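Local atomic coordinates of nucleotidyl transferase AbiEii/AbiGii toxin family protein (Mycobacterium tuberculosis, PDB entry 6Y56), a protein that is a nucleotidyltransferase toxin of a toxin-antitoxin system, and probably inhibits bacterial growth by modifying and inactivating the acceptor stems of tRNA. Residues A[65-70]-A[179-184]; A[164-169]-A[187-192]; A[172-177]-A[228-233]; A[271-274]-A[279-282]. All coordinates share one frame; numbering follows the deposited sequence.

How the contacts relate
Contacts 1, 2 and 3 all draw on the hairpin of helices 163-174 and 180-189: contact 1 on the second helix, contact 3 on the first, contact 2 on both. Contact 4 stands apart near the C-terminus, its centre about 26 Å from that of the chain. Contact 1, nearest the middle of the molecule, ties the hairpin to the strand 68-72 region by a charged side chain, a hydroxyl and waters. Contact 2, buried, closes the hairpin with an apolar ring contact. Contact 3, partly buried, spans from loop to helix end with one arginine; a salt bridge between Asp182 OD2 and Arg173 NE couples it to contact 1. Contact 4, buried though peripheral, packs a histidine at one helix start against the preceding helix's end.

Contact 1: residues A[65-70]-A[179-184]; sequences FSTDLD and LARDLY
The guanidinium of Arg181 meets Thr67 at its edge, with Thr67 OG1 only 11° out of the guanidinium plane and a water, water 2, also lying in that plane. The threonine immediately precedes Asp68-Leu69-Asp70, a sequence that, together with its place at the start of strand 68-72, is consistent with the DxD motif of the nucleotidyltransferase fold. The direct link is a hydrogen bond from Arg181 NH1 to Thr67 OG1, 2.8 Å long with an angle of 153° at the hydrogen. With chi1 at 66°, Thr67 OG1 sits between its own backbone N and carbonyl carbon, where it meets Arg181 NH1. Two waters reinforce the bond. Water 2 accepts from Arg181 NH2 at 2.9 Å and reaches Thr67 OG1 by a long, weak bond; water 1 accepts from Thr67 N at 3.0 Å, bonds to Ser66 OG and takes a further, weak bond from Arg181 NH1. The arginine can span the distance because its chain is extended from CG to NE, and it crosses the threonine side chain at about a right angle. Its NE forms a salt bridge with Asp238, so a partner outside the contact helps to fix the rotation of the planar group. Leu243 touches both Thr67 and Arg181. The Asp68 carboxylate remains separate from the arginine: Asp68 OD1 and Arg181 NH1 are 5.2 Å apart.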
loop_
_atom_site.group_PDB
_atom_site.type_symbol
_atom_site.label_atom_id
_atom_site.label_comp_id
_atom_site.label_asym_id
_atom_site.label_seq_id
_atom_site.Cartn_x
_atom_site.Cartn_y
_atom_site.Cartn_z
ATOM N N PHE A 65 11.047 1.593 -4.124
ATOM C CA PHE A 65 10.043 1.646 -5.169
ATOM C C PHE A 65 8.921 0.667 -4.831
ATOM O O PHE A 65 9.116 -0.328 -4.123
ATOM C CB PHE A 65 10.671 1.266 -6.510
ATOM C CG PHE A 65 11.629 2.298 -7.060
ATOM C CD1 PHE A 65 11.224 3.613 -7.217
ATOM C CD2 PHE A 65 12.928 1.942 -7.434
ATOM C CE1 PHE A 65 12.087 4.571 -7.738
ATOM C CE2 PHE A 65 13.795 2.908 -7.964
ATOM C CZ PHE A 65 13.373 4.211 -8.109
ATOM N N SER A 66 7.726 0.955 -5.336
ATOM C CA SER A 66 6.554 0.139 -5.052
ATOM C C SER A 66 5.701 0.094 -6.310
ATOM O O SER A 66 5.425 1.140 -6.908
ATOM C CB SER A 66 5.785 0.758 -3.881
ATOM O OG SER A 66 4.763 -0.090 -3.402
ATOM N N THR A 67 5.290 -1.109 -6.710
ATOM C CA THR A 67 4.792 -1.339 -8.064
ATOM C C THR A 67 3.280 -1.396 -8.152
ATOM O O THR A 67 2.743 -1.530 -9.261
ATOM C CB THR A 67 5.330 -2.660 -8.616
ATOM O OG1 THR A 67 4.775 -3.745 -7.858
ATOM C CG2 THR A 67 6.849 -2.700 -8.546
ATOM N N ASP A 68 2.585 -1.356 -7.030
ATOM C CA ASP A 68 1.140 -1.427 -7.064
ATOM C C ASP A 68 0.537 -0.069 -6.745
ATOM O O ASP A 68 1.184 0.824 -6.194
ATOM C CB ASP A 68 0.585 -2.537 -6.156
ATOM C CG ASP A 68 1.151 -2.516 -4.736
ATOM O OD1 ASP A 68 2.125 -1.781 -4.443
ATOM O OD2 ASP A 68 0.604 -3.273 -3.896
ATOM N N LEU A 69 -0.688 0.117 -7.176
ATOM C CA LEU A 69 -1.483 1.253 -6.758
ATOM C C LEU A 69 -2.707 0.686 -6.068
ATOM O O LEU A 69 -3.438 -0.110 -6.663
ATOM C CB LEU A 69 -1.877 2.100 -7.964
ATOM C CG LEU A 69 -0.724 2.911 -8.571
ATOM C CD1 LEU A 69 -1.178 3.601 -9.839
ATOM C CD2 LEU A 69 -0.177 3.942 -7.583
ATOM N N ASP A 70 -2.894 1.037 -4.803
ATOM C CA ASP A 70 -3.993 0.520 -4.006
ATOM C C ASP A 70 -4.856 1.688 -3.573
ATOM O O ASP A 70 -4.341 2.724 -3.142
ATOM C CB ASP A 70 -3.475 -0.151 -2.738
ATOM C CG ASP A 70 -2.676 -1.409 -3.018
ATOM O OD1 ASP A 70 -3.098 -2.209 -3.876
ATOM O OD2 ASP A 70 -1.634 -1.615 -2.355
ATOM N N LEU A 179 5.521 -11.460 3.218
ATOM C CA LEU A 179 5.984 -10.836 1.985
ATOM C C LEU A 179 7.133 -9.886 2.296
ATOM O O LEU A 179 7.018 -9.044 3.189
ATOM C CB LEU A 179 4.848 -10.052 1.310
ATOM C CG LEU A 179 3.524 -10.772 1.050
ATOM C CD1 LEU A 179 2.516 -9.840 0.363
ATOM C CD2 LEU A 179 3.742 -12.049 0.230
ATOM N N ALA A 180 8.227 -9.989 1.534
ATOM C CA ALA A 180 9.375 -9.127 1.803
ATOM C C ALA A 180 9.035 -7.648 1.668
ATOM O O ALA A 180 9.591 -6.824 2.400
ATOM C CB ALA A 180 10.547 -9.482 0.883
ATOM N N ARG A 181 8.145 -7.284 0.735
ATOM C CA ARG A 181 7.795 -5.875 0.594
ATOM C C ARG A 181 7.060 -5.376 1.828
ATOM O O ARG A 181 7.270 -4.237 2.268
ATOM C CB ARG A 181 6.954 -5.648 -0.666
ATOM C CG ARG A 181 7.659 -6.010 -1.975
ATOM C CD ARG A 181 6.692 -5.938 -3.154
ATOM N NE ARG A 181 7.305 -6.369 -4.411
ATOM C CZ ARG A 181 6.867 -6.013 -5.615
ATOM N NH1 ARG A 181 5.813 -5.218 -5.729
ATOM N NH2 ARG A 181 7.486 -6.455 -6.704
ATOM N N ASP A 182 6.233 -6.233 2.430
ATOM C CA ASP A 182 5.557 -5.842 3.661
ATOM C C ASP A 182 6.549 -5.750 4.814
ATOM O O ASP A 182 6.451 -4.848 5.651
ATOM C CB ASP A 182 4.474 -6.850 4.027
ATOM C CG ASP A 182 3.238 -6.755 3.150
ATOM O OD1 ASP A 182 3.089 -5.776 2.393
ATOM O OD2 ASP A 182 2.423 -7.700 3.210
ATOM N N LEU A 183 7.503 -6.686 4.881
ATOM C CA LEU A 183 8.544 -6.610 5.903
ATOM C C LEU A 183 9.328 -5.308 5.790
ATOM O O LEU A 183 9.605 -4.645 6.797
ATOM C CB LEU A 183 9.480 -7.809 5.756
ATOM C CG LEU A 183 10.717 -7.842 6.663
ATOM C CD1 LEU A 183 10.304 -7.922 8.131
ATOM C CD2 LEU A 183 11.602 -9.013 6.283
ATOM N N TYR A 184 9.710 -4.930 4.567
ATOM C CA TYR A 184 10.408 -3.666 4.365
ATOM C C TYR A 184 9.589 -2.491 4.897
ATOM O O TYR A 184 10.111 -1.600 5.578
ATOM C CB TYR A 184 10.725 -3.472 2.875
ATOM C CG TYR A 184 11.414 -2.164 2.608
ATOM C CD1 TYR A 184 10.686 -0.988 2.421
ATOM C CD2 TYR A 184 12.801 -2.086 2.593
ATOM C CE1 TYR A 184 11.313 0.216 2.206
ATOM C CE2 TYR A 184 13.443 -0.877 2.377
ATOM C CZ TYR A 184 12.693 0.267 2.195
ATOM O OH TYR A 184 13.337 1.472 1.991
HETATM O O HOH W 1 5.137 -2.925 -4.361
HETATM O O HOH W 2 6.426 -6.314 -9.424
#

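Contact 2: residues A[164-169]-A[187-192]; sequences AEACAE and NHFASR
Cys167 lies over one face of the Phe189 ring, its CB 3.9 Å from the ring centroid and 9° off the normal, which defines a CH-pi contact close to perpendicular. The sulfur continues across the same ring toward its root: Cys167 SG is 4.4 Å from the Phe189 centroid in an oblique sulfur-aromatic contact and 3.9 Å from Phe189 CG. That course follows from the cysteine torsion, which sets SG anti to the backbone N (chi1 -172°). At the far end of the ring, Phe189 CZ comes within 3.8 Å of Ala166 CB and equally near Cys167 N, and so reaches the helix backbone itself. The backbones are correspondingly close, with the CA atoms of Cys167 and Phe189 6.8 Å apart. Beyond this first shell, a type I turn from Phe189 to Arg192 leads the chain away, and His188 O accepts from both the backbone N and the hydroxyl of Ser191. The contact thus joins the antiparallel hairpin of helices 163-174 and 180-189 near its open end. Around it, Val199 of helix 196-212 and Phe260 pack on Cys167, while Leu54 of helix 50-59 touches Phe189.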
loop_
_atom_site.group_PDB
_atom_site.type_symbol
_atom_site.label_atom_id
_atom_site.label_comp_id
_atom_site.label_asym_id
_atom_site.label_seq_id
_atom_site.Cartn_x
_atom_site.Cartn_y
_atom_site.Cartn_z
ATOM N N ALA A 164 -1.587 5.179 11.153
ATOM C CA ALA A 164 -1.897 4.070 12.057
ATOM C C ALA A 164 -2.664 2.976 11.329
ATOM O O ALA A 164 -2.465 1.782 11.592
ATOM C CB ALA A 164 -2.726 4.568 13.237
ATOM N N GLU A 165 -3.567 3.368 10.423
ATOM C CA GLU A 165 -4.337 2.391 9.667
ATOM C C GLU A 165 -3.473 1.686 8.625
ATOM O O GLU A 165 -3.643 0.489 8.386
ATOM C CB GLU A 165 -5.561 3.057 9.040
ATOM C CG GLU A 165 -6.498 2.078 8.365
ATOM C CD GLU A 165 -7.910 2.595 8.248
ATOM O OE1 GLU A 165 -8.127 3.823 8.375
ATOM O OE2 GLU A 165 -8.816 1.772 8.020
ATOM N N ALA A 166 -2.550 2.408 7.986
ATOM C CA ALA A 166 -1.645 1.759 7.042
ATOM C C ALA A 166 -0.807 0.694 7.739
ATOM O O ALA A 166 -0.604 -0.406 7.203
ATOM C CB ALA A 166 -0.733 2.804 6.396
ATOM N N CYS A 167 -0.332 0.998 8.949
ATOM C CA CYS A 167 0.450 0.025 9.695
ATOM C C CYS A 167 -0.410 -1.179 10.075
ATOM O O CYS A 167 0.010 -2.332 9.897
ATOM C CB CYS A 167 1.049 0.704 10.923
ATOM S SG CYS A 167 2.233 -0.311 11.810
ATOM N N ALA A 168 -1.644 -0.937 10.532
ATOM C CA ALA A 168 -2.541 -2.039 10.878
ATOM C C ALA A 168 -2.842 -2.916 9.665
ATOM O O ALA A 168 -2.895 -4.146 9.783
ATOM C CB ALA A 168 -3.832 -1.494 11.495
ATOM N N GLU A 169 -3.036 -2.307 8.486
ATOM C CA GLU A 169 -3.276 -3.097 7.284
ATOM C C GLU A 169 -2.058 -3.937 6.920
ATOM O O GLU A 169 -2.192 -5.098 6.509
ATOM C CB GLU A 169 -3.674 -2.186 6.121
ATOM C CG GLU A 169 -5.073 -1.615 6.267
ATOM C CD GLU A 169 -5.717 -1.231 4.950
ATOM O OE1 GLU A 169 -5.016 -1.169 3.918
ATOM O OE2 GLU A 169 -6.933 -0.975 4.961
ATOM N N ASN A 187 9.441 -2.362 8.586
ATOM C CA ASN A 187 10.709 -1.877 9.116
ATOM C C ASN A 187 10.754 -0.354 9.145
ATOM O O ASN A 187 11.340 0.227 10.067
ATOM C CB ASN A 187 11.870 -2.460 8.309
ATOM C CG ASN A 187 13.223 -2.070 8.866
ATOM O OD1 ASN A 187 13.623 -2.551 9.922
ATOM N ND2 ASN A 187 13.932 -1.204 8.157
ATOM N N HIS A 188 10.140 0.314 8.157
ATOM C CA HIS A 188 10.025 1.768 8.211
ATOM C C HIS A 188 9.058 2.209 9.296
ATOM O O HIS A 188 9.354 3.150 10.035
ATOM C CB HIS A 188 9.601 2.325 6.854
ATOM C CG HIS A 188 10.748 2.620 5.949
ATOM N ND1 HIS A 188 11.579 3.705 6.128
ATOM C CD2 HIS A 188 11.207 1.965 4.859
ATOM C CE1 HIS A 188 12.504 3.703 5.183
ATOM N NE2 HIS A 188 12.298 2.660 4.399
ATOM N N PHE A 189 7.893 1.558 9.410
ATOM C CA PHE A 189 6.970 1.947 10.474
ATOM C C PHE A 189 7.646 1.817 11.829
ATOM O O PHE A 189 7.428 2.641 12.725
ATOM C CB PHE A 189 5.691 1.104 10.444
ATOM C CG PHE A 189 4.722 1.479 9.363
ATOM C CD1 PHE A 189 4.095 2.710 9.350
ATOM C CD2 PHE A 189 4.436 0.584 8.355
ATOM C CE1 PHE A 189 3.205 3.039 8.337
ATOM C CE2 PHE A 189 3.541 0.899 7.350
ATOM C CZ PHE A 189 2.929 2.128 7.336
ATOM N N ALA A 190 8.509 0.810 11.978
ATOM C CA ALA A 190 9.200 0.583 13.240
ATOM C C ALA A 190 10.179 1.693 13.585
ATOM O O ALA A 190 10.585 1.798 14.749
ATOM C CB ALA A 190 9.928 -0.758 13.194
ATOM N N SER A 191 10.578 2.503 12.610
ATOM C CA SER A 191 11.473 3.630 12.841
ATOM C C SER A 191 10.731 4.937 13.072
ATOM O O SER A 191 11.374 5.965 13.305
ATOM C CB SER A 191 12.433 3.798 11.657
ATOM O OG SER A 191 11.756 4.385 10.563
ATOM N N ARG A 192 9.405 4.928 13.011
ATOM C CA ARG A 192 8.585 6.122 13.135
ATOM C C ARG A 192 7.747 6.039 14.403
ATOM O O ARG A 192 7.688 5.003 15.069
ATOM C CB ARG A 192 7.694 6.278 11.896
ATOM C CG ARG A 192 8.506 6.493 10.612
ATOM C CD ARG A 192 7.684 6.286 9.340
ATOM N NE ARG A 192 6.590 7.241 9.233
ATOM C CZ ARG A 192 6.701 8.451 8.696
ATOM N NH1 ARG A 192 7.863 8.859 8.203
ATOM N NH2 ARG A 192 5.645 9.248 8.657
#

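Contact 3: residues A[172-177]-A[228-233]; sequences ARYRRV and AARSEH
At the Tyr174-Arg230 pair the backbones stand well apart, 11.1 Å between the two CA atoms, so the long arginine side chain does the bridging from the loop 228-233 to the C-terminal part of helix 163-174. The motif is a cation-pi stack combined with arginine bonding to a helix carbonyl. The Arg230 guanidinium lies nearly flat on the Tyr174 ring: the planes differ by 16°, and Arg230 CZ is 3.9 Å from the ring centroid. Arg230 NH1 sits over the middle of the ring, 3.3 Å above its plane. The two side chains run antiparallel, Arg230 extended from CG to NE and Tyr174 with CG anti to its backbone N (chi1 -164°), which leaves its ring beside its own carbonyl so that one guanidinium meets both. NH1 of Arg230 donates to Tyr174 O at 3.1 Å, the oxygen lying almost in the guanidinium plane although the donor is tilted from the carbonyl plane. A shorter bond from NH2 to that oxygen is less certain, because the position of NH2 is in doubt. Ring and carbonyl of one residue together hold the guanidinium and probably restrict its rotation. Leu183 and Leu186 of helix 180-189 pack against Tyr174, and Glu253 accepts from the backbone N of Arg230. The phenol oxygen lies alongside the arginine's aliphatic part, with Tyr174 OH 4.0 Å from Arg230 CD.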
loop_
_atom_site.group_PDB
_atom_site.type_symbol
_atom_site.label_atom_id
_atom_site.label_comp_id
_atom_site.label_asym_id
_atom_site.label_seq_id
_atom_site.Cartn_x
_atom_site.Cartn_y
_atom_site.Cartn_z
ATOM N N ALA A 172 -1.987 -6.817 9.231
ATOM C CA ALA A 172 -3.055 -7.762 8.933
ATOM C C ALA A 172 -2.666 -8.698 7.800
ATOM O O ALA A 172 -2.982 -9.890 7.837
ATOM C CB ALA A 172 -4.344 -7.007 8.606
ATOM N N ARG A 173 -1.987 -8.191 6.786
ATOM C CA ARG A 173 -1.527 -9.096 5.737
ATOM C C ARG A 173 -0.345 -9.936 6.203
ATOM O O ARG A 173 -0.276 -11.134 5.899
ATOM C CB ARG A 173 -1.160 -8.322 4.484
ATOM C CG ARG A 173 -0.657 -9.256 3.388
ATOM C CD ARG A 173 -0.891 -8.672 2.016
ATOM N NE ARG A 173 0.038 -7.584 1.751
ATOM C CZ ARG A 173 -0.088 -6.732 0.742
ATOM N NH1 ARG A 173 -1.120 -6.836 -0.085
ATOM N NH2 ARG A 173 0.811 -5.773 0.569
ATOM N N TYR A 174 0.588 -9.322 6.939
ATOM C CA TYR A 174 1.745 -10.040 7.466
ATOM C C TYR A 174 1.316 -11.239 8.290
ATOM O O TYR A 174 1.991 -12.278 8.283
ATOM C CB TYR A 174 2.545 -9.059 8.322
ATOM C CG TYR A 174 3.963 -9.431 8.671
ATOM C CD1 TYR A 174 4.983 -9.360 7.732
ATOM C CD2 TYR A 174 4.295 -9.777 9.970
ATOM C CE1 TYR A 174 6.294 -9.669 8.080
ATOM C CE2 TYR A 174 5.589 -10.081 10.326
ATOM C CZ TYR A 174 6.576 -10.027 9.383
ATOM O OH TYR A 174 7.867 -10.340 9.762
ATOM N N ARG A 175 0.192 -11.119 8.992
ATOM C CA ARG A 175 -0.328 -12.197 9.810
ATOM C C ARG A 175 -0.728 -13.404 8.968
ATOM O O ARG A 175 -0.739 -14.539 9.471
ATOM C CB ARG A 175 -1.517 -11.631 10.575
ATOM C CG ARG A 175 -2.259 -12.595 11.390
ATOM C CD ARG A 175 -3.427 -13.208 10.648
ATOM N NE ARG A 175 -3.773 -14.368 11.417
ATOM C CZ ARG A 175 -4.849 -15.111 11.245
ATOM N NH1 ARG A 175 -5.042 -16.139 12.052
ATOM N NH2 ARG A 175 -5.736 -14.821 10.296
ATOM N N ARG A 176 -1.099 -13.174 7.712
ATOM C CA ARG A 176 -1.584 -14.231 6.832
ATOM C C ARG A 176 -0.497 -14.797 5.935
ATOM O O ARG A 176 -0.438 -16.017 5.735
ATOM C CB ARG A 176 -2.734 -13.714 5.963
ATOM C CG ARG A 176 -3.124 -14.680 4.843
ATOM C CD ARG A 176 -4.329 -14.200 4.062
ATOM N NE ARG A 176 -4.009 -13.012 3.274
ATOM C CZ ARG A 176 -3.448 -13.037 2.069
ATOM N NH1 ARG A 176 -3.144 -14.195 1.483
ATOM N NH2 ARG A 176 -3.197 -11.892 1.442
ATOM N N VAL A 177 0.358 -13.938 5.383
ATOM C CA VAL A 177 1.397 -14.357 4.450
ATOM C C VAL A 177 2.596 -13.431 4.610
ATOM O O VAL A 177 2.445 -12.220 4.790
ATOM C CB VAL A 177 0.862 -14.371 3.002
ATOM C CG1 VAL A 177 0.423 -12.977 2.572
ATOM C CG2 VAL A 177 1.907 -14.917 2.056
ATOM N N ALA A 228 6.151 -14.612 15.973
ATOM C CA ALA A 228 7.073 -15.737 15.954
ATOM C C ALA A 228 8.260 -15.404 15.061
ATOM O O ALA A 228 8.138 -14.682 14.067
ATOM C CB ALA A 228 6.379 -16.998 15.443
ATOM N N ALA A 229 9.425 -15.917 15.435
ATOM C CA ALA A 229 10.616 -15.670 14.640
ATOM C C ALA A 229 10.420 -16.258 13.252
ATOM O O ALA A 229 10.011 -17.413 13.100
ATOM C CB ALA A 229 11.837 -16.298 15.314
ATOM N N ARG A 230 10.655 -15.442 12.235
ATOM C CA ARG A 230 10.598 -15.895 10.859
ATOM C C ARG A 230 12.004 -15.861 10.279
ATOM O O ARG A 230 12.828 -15.017 10.641
ATOM C CB ARG A 230 9.635 -15.039 10.021
ATOM C CG ARG A 230 8.151 -15.184 10.397
ATOM C CD ARG A 230 7.215 -14.281 9.558
ATOM N NE ARG A 230 5.872 -14.186 10.139
ATOM C CZ ARG A 230 4.843 -13.569 9.564
ATOM N NH1 ARG A 230 4.992 -12.961 8.394
ATOM N NH2 ARG A 230 3.660 -13.549 10.159
ATOM N N SER A 231 12.288 -16.813 9.405
ATOM C CA SER A 231 13.545 -16.830 8.679
ATOM C C SER A 231 13.346 -16.171 7.316
ATOM O O SER A 231 12.228 -16.090 6.806
ATOM C CB SER A 231 14.033 -18.277 8.536
ATOM O OG SER A 231 14.737 -18.493 7.330
ATOM N N GLU A 232 14.446 -15.684 6.732
ATOM C CA GLU A 232 14.354 -15.075 5.405
ATOM C C GLU A 232 13.705 -16.019 4.404
ATOM O O GLU A 232 13.030 -15.575 3.464
ATOM C CB GLU A 232 15.732 -14.624 4.911
ATOM C CG GLU A 232 16.545 -15.716 4.245
ATOM C CD GLU A 232 17.948 -15.267 3.905
ATOM O OE1 GLU A 232 18.620 -14.698 4.792
ATOM O OE2 GLU A 232 18.393 -15.501 2.763
ATOM N N HIS A 233 13.866 -17.327 4.605
ATOM C CA HIS A 233 13.251 -18.304 3.723
ATOM C C HIS A 233 11.747 -18.404 3.914
ATOM O O HIS A 233 11.077 -19.011 3.079
ATOM C CB HIS A 233 13.937 -19.656 3.916
ATOM C CG HIS A 233 15.407 -19.601 3.648
ATOM N ND1 HIS A 233 15.915 -19.283 2.409
ATOM C CD2 HIS A 233 16.473 -19.767 4.466
ATOM C CE1 HIS A 233 17.236 -19.274 2.468
ATOM N NE2 HIS A 233 17.599 -19.566 3.704
#

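Contact 4: residues A[271-274]-A[279-282]; sequences QRWA and RHRR
His280, at the N-cap position of helix 281-292, packs against Arg272 and Trp273 at the end of helix 268-273, within a helix-loop-helix connection between these two successive helices. Its CB leads the contact, 3.9 Å from Trp273 CD1. At CG the side chain leaves anti to the carbonyl carbon (chi1 -60°), which directs the imidazole toward helix 268-273. There the edge of Trp273 points at the ring in an offset edge-to-face pair, the planes at 61° and the centroids of the tryptophan's five-membered ring and the imidazole 5.7 Å apart. On the same face lies the aliphatic chain of Arg272: His280 CD2 meets Arg272 CG and CD, His280 CE1 is 3.5 Å from Arg272 CG, and His280 NE2 is nearer still to that carbon, at 3.3 Å. The opposite face is covered by the neighbouring Arg279, whose CG sits over the ring centre, so the imidazole is sandwiched. Buried in this way, NE2 has no hydrogen-bonding partner in the model. The polar ends beyond are drawn together by Glu283, which receives both Arg272 NE and Trp273 NE1, while Asp269 forms a salt bridge with Arg272 NH2. The other ring nitrogen is satisfied in the plane of the imidazole by water 3, which is 2.7 Å from His280 ND1 and donates to Trp273 O at 3.0 Å.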
loop_
_atom_site.group_PDB
_atom_site.type_symbol
_atom_site.label_atom_id
_atom_site.label_comp_id
_atom_site.label_asym_id
_atom_site.label_seq_id
_atom_site.Cartn_x
_atom_site.Cartn_y
_atom_site.Cartn_z
ATOM N N GLN A 271 -8.955 -9.750 22.769
ATOM C CA GLN A 271 -8.780 -11.195 22.885
ATOM C C GLN A 271 -10.045 -11.948 22.504
ATOM O O GLN A 271 -9.971 -13.032 21.914
ATOM C CB GLN A 271 -8.349 -11.547 24.305
ATOM C CG GLN A 271 -6.952 -11.066 24.623
ATOM C CD GLN A 271 -6.470 -11.527 25.980
ATOM O OE1 GLN A 271 -6.769 -12.646 26.422
ATOM N NE2 GLN A 271 -5.703 -10.673 26.652
ATOM N N ARG A 272 -11.210 -11.396 22.842
ATOM C CA ARG A 272 -12.469 -11.993 22.415
ATOM C C ARG A 272 -12.622 -11.911 20.899
ATOM O O ARG A 272 -12.975 -12.901 20.239
ATOM C CB ARG A 272 -13.621 -11.277 23.120
ATOM C CG ARG A 272 -15.001 -11.791 22.756
ATOM C CD ARG A 272 -16.088 -11.252 23.703
ATOM N NE ARG A 272 -16.338 -9.833 23.501
ATOM C CZ ARG A 272 -15.831 -8.872 24.264
ATOM N NH1 ARG A 272 -15.051 -9.180 25.291
ATOM N NH2 ARG A 272 -16.105 -7.602 24.001
ATOM N N TRP A 273 -12.345 -10.738 20.324
ATOM C CA TRP A 273 -12.557 -10.562 18.893
ATOM C C TRP A 273 -11.582 -11.388 18.077
ATOM O O TRP A 273 -11.903 -11.770 16.944
ATOM C CB TRP A 273 -12.466 -9.084 18.532
ATOM C CG TRP A 273 -13.509 -8.283 19.229
ATOM C CD1 TRP A 273 -14.731 -8.717 19.639
ATOM C CD2 TRP A 273 -13.413 -6.913 19.615
ATOM N NE1 TRP A 273 -15.413 -7.694 20.266
ATOM C CE2 TRP A 273 -14.615 -6.577 20.272
ATOM C CE3 TRP A 273 -12.415 -5.938 19.488
ATOM C CZ2 TRP A 273 -14.855 -5.298 20.778
ATOM C CZ3 TRP A 273 -12.652 -4.671 19.994
ATOM C CH2 TRP A 273 -13.866 -4.365 20.629
ATOM N N ALA A 274 -10.405 -11.682 18.638
ATOM C CA ALA A 274 -9.393 -12.488 17.962
ATOM C C ALA A 274 -9.910 -13.866 17.567
ATOM O O ALA A 274 -9.290 -14.530 16.731
ATOM C CB ALA A 274 -8.142 -12.607 18.843
ATOM N N ARG A 279 -20.388 -14.023 15.586
ATOM C CA ARG A 279 -21.267 -13.559 16.653
ATOM C C ARG A 279 -20.835 -12.220 17.231
ATOM O O ARG A 279 -21.640 -11.560 17.893
ATOM C CB ARG A 279 -21.367 -14.591 17.776
ATOM C CG ARG A 279 -20.074 -14.825 18.536
ATOM C CD ARG A 279 -20.206 -16.027 19.461
ATOM N NE ARG A 279 -19.730 -15.733 20.808
ATOM C CZ ARG A 279 -18.536 -16.093 21.271
ATOM N NH1 ARG A 279 -17.704 -16.770 20.493
ATOM N NH2 ARG A 279 -18.177 -15.779 22.511
ATOM N N HIS A 280 -19.591 -11.805 17.000
ATOM C CA HIS A 280 -19.095 -10.538 17.513
ATOM C C HIS A 280 -19.239 -9.389 16.528
ATOM O O HIS A 280 -18.698 -8.308 16.789
ATOM C CB HIS A 280 -17.640 -10.672 17.982
ATOM C CG HIS A 280 -17.447 -11.677 19.072
ATOM N ND1 HIS A 280 -16.512 -12.685 18.994
ATOM C CD2 HIS A 280 -18.074 -11.835 20.262
ATOM C CE1 HIS A 280 -16.566 -13.420 20.092
ATOM N NE2 HIS A 280 -17.505 -12.924 20.878
ATOM N N ARG A 281 -19.986 -9.575 15.430
ATOM C CA ARG A 281 -20.051 -8.555 14.386
ATOM C C ARG A 281 -20.483 -7.200 14.935
ATOM O O ARG A 281 -19.891 -6.172 14.597
ATOM C CB ARG A 281 -20.992 -8.979 13.264
ATOM C CG ARG A 281 -21.078 -7.924 12.167
ATOM C CD ARG A 281 -21.883 -8.392 10.962
ATOM N NE ARG A 281 -21.377 -9.642 10.406
ATOM C CZ ARG A 281 -20.419 -9.723 9.491
ATOM N NH1 ARG A 281 -19.848 -8.625 9.024
ATOM N NH2 ARG A 281 -20.031 -10.912 9.045
ATOM N N ARG A 282 -21.528 -7.179 15.764
ATOM C CA ARG A 282 -22.019 -5.910 16.297
ATOM C C ARG A 282 -20.979 -5.233 17.185
ATOM O O ARG A 282 -20.813 -4.009 17.136
ATOM C CB ARG A 282 -23.323 -6.134 17.063
ATOM C CG ARG A 282 -23.951 -4.859 17.606
ATOM C CD ARG A 282 -24.349 -3.919 16.486
ATOM N NE ARG A 282 -23.398 -2.826 16.323
ATOM C CZ ARG A 282 -23.412 -1.970 15.307
ATOM N NH1 ARG A 282 -24.332 -2.084 14.358
ATOM N NH2 ARG A 282 -22.509 -0.998 15.237
HETATM O O HOH W 3 -14.734 -12.626 16.948
#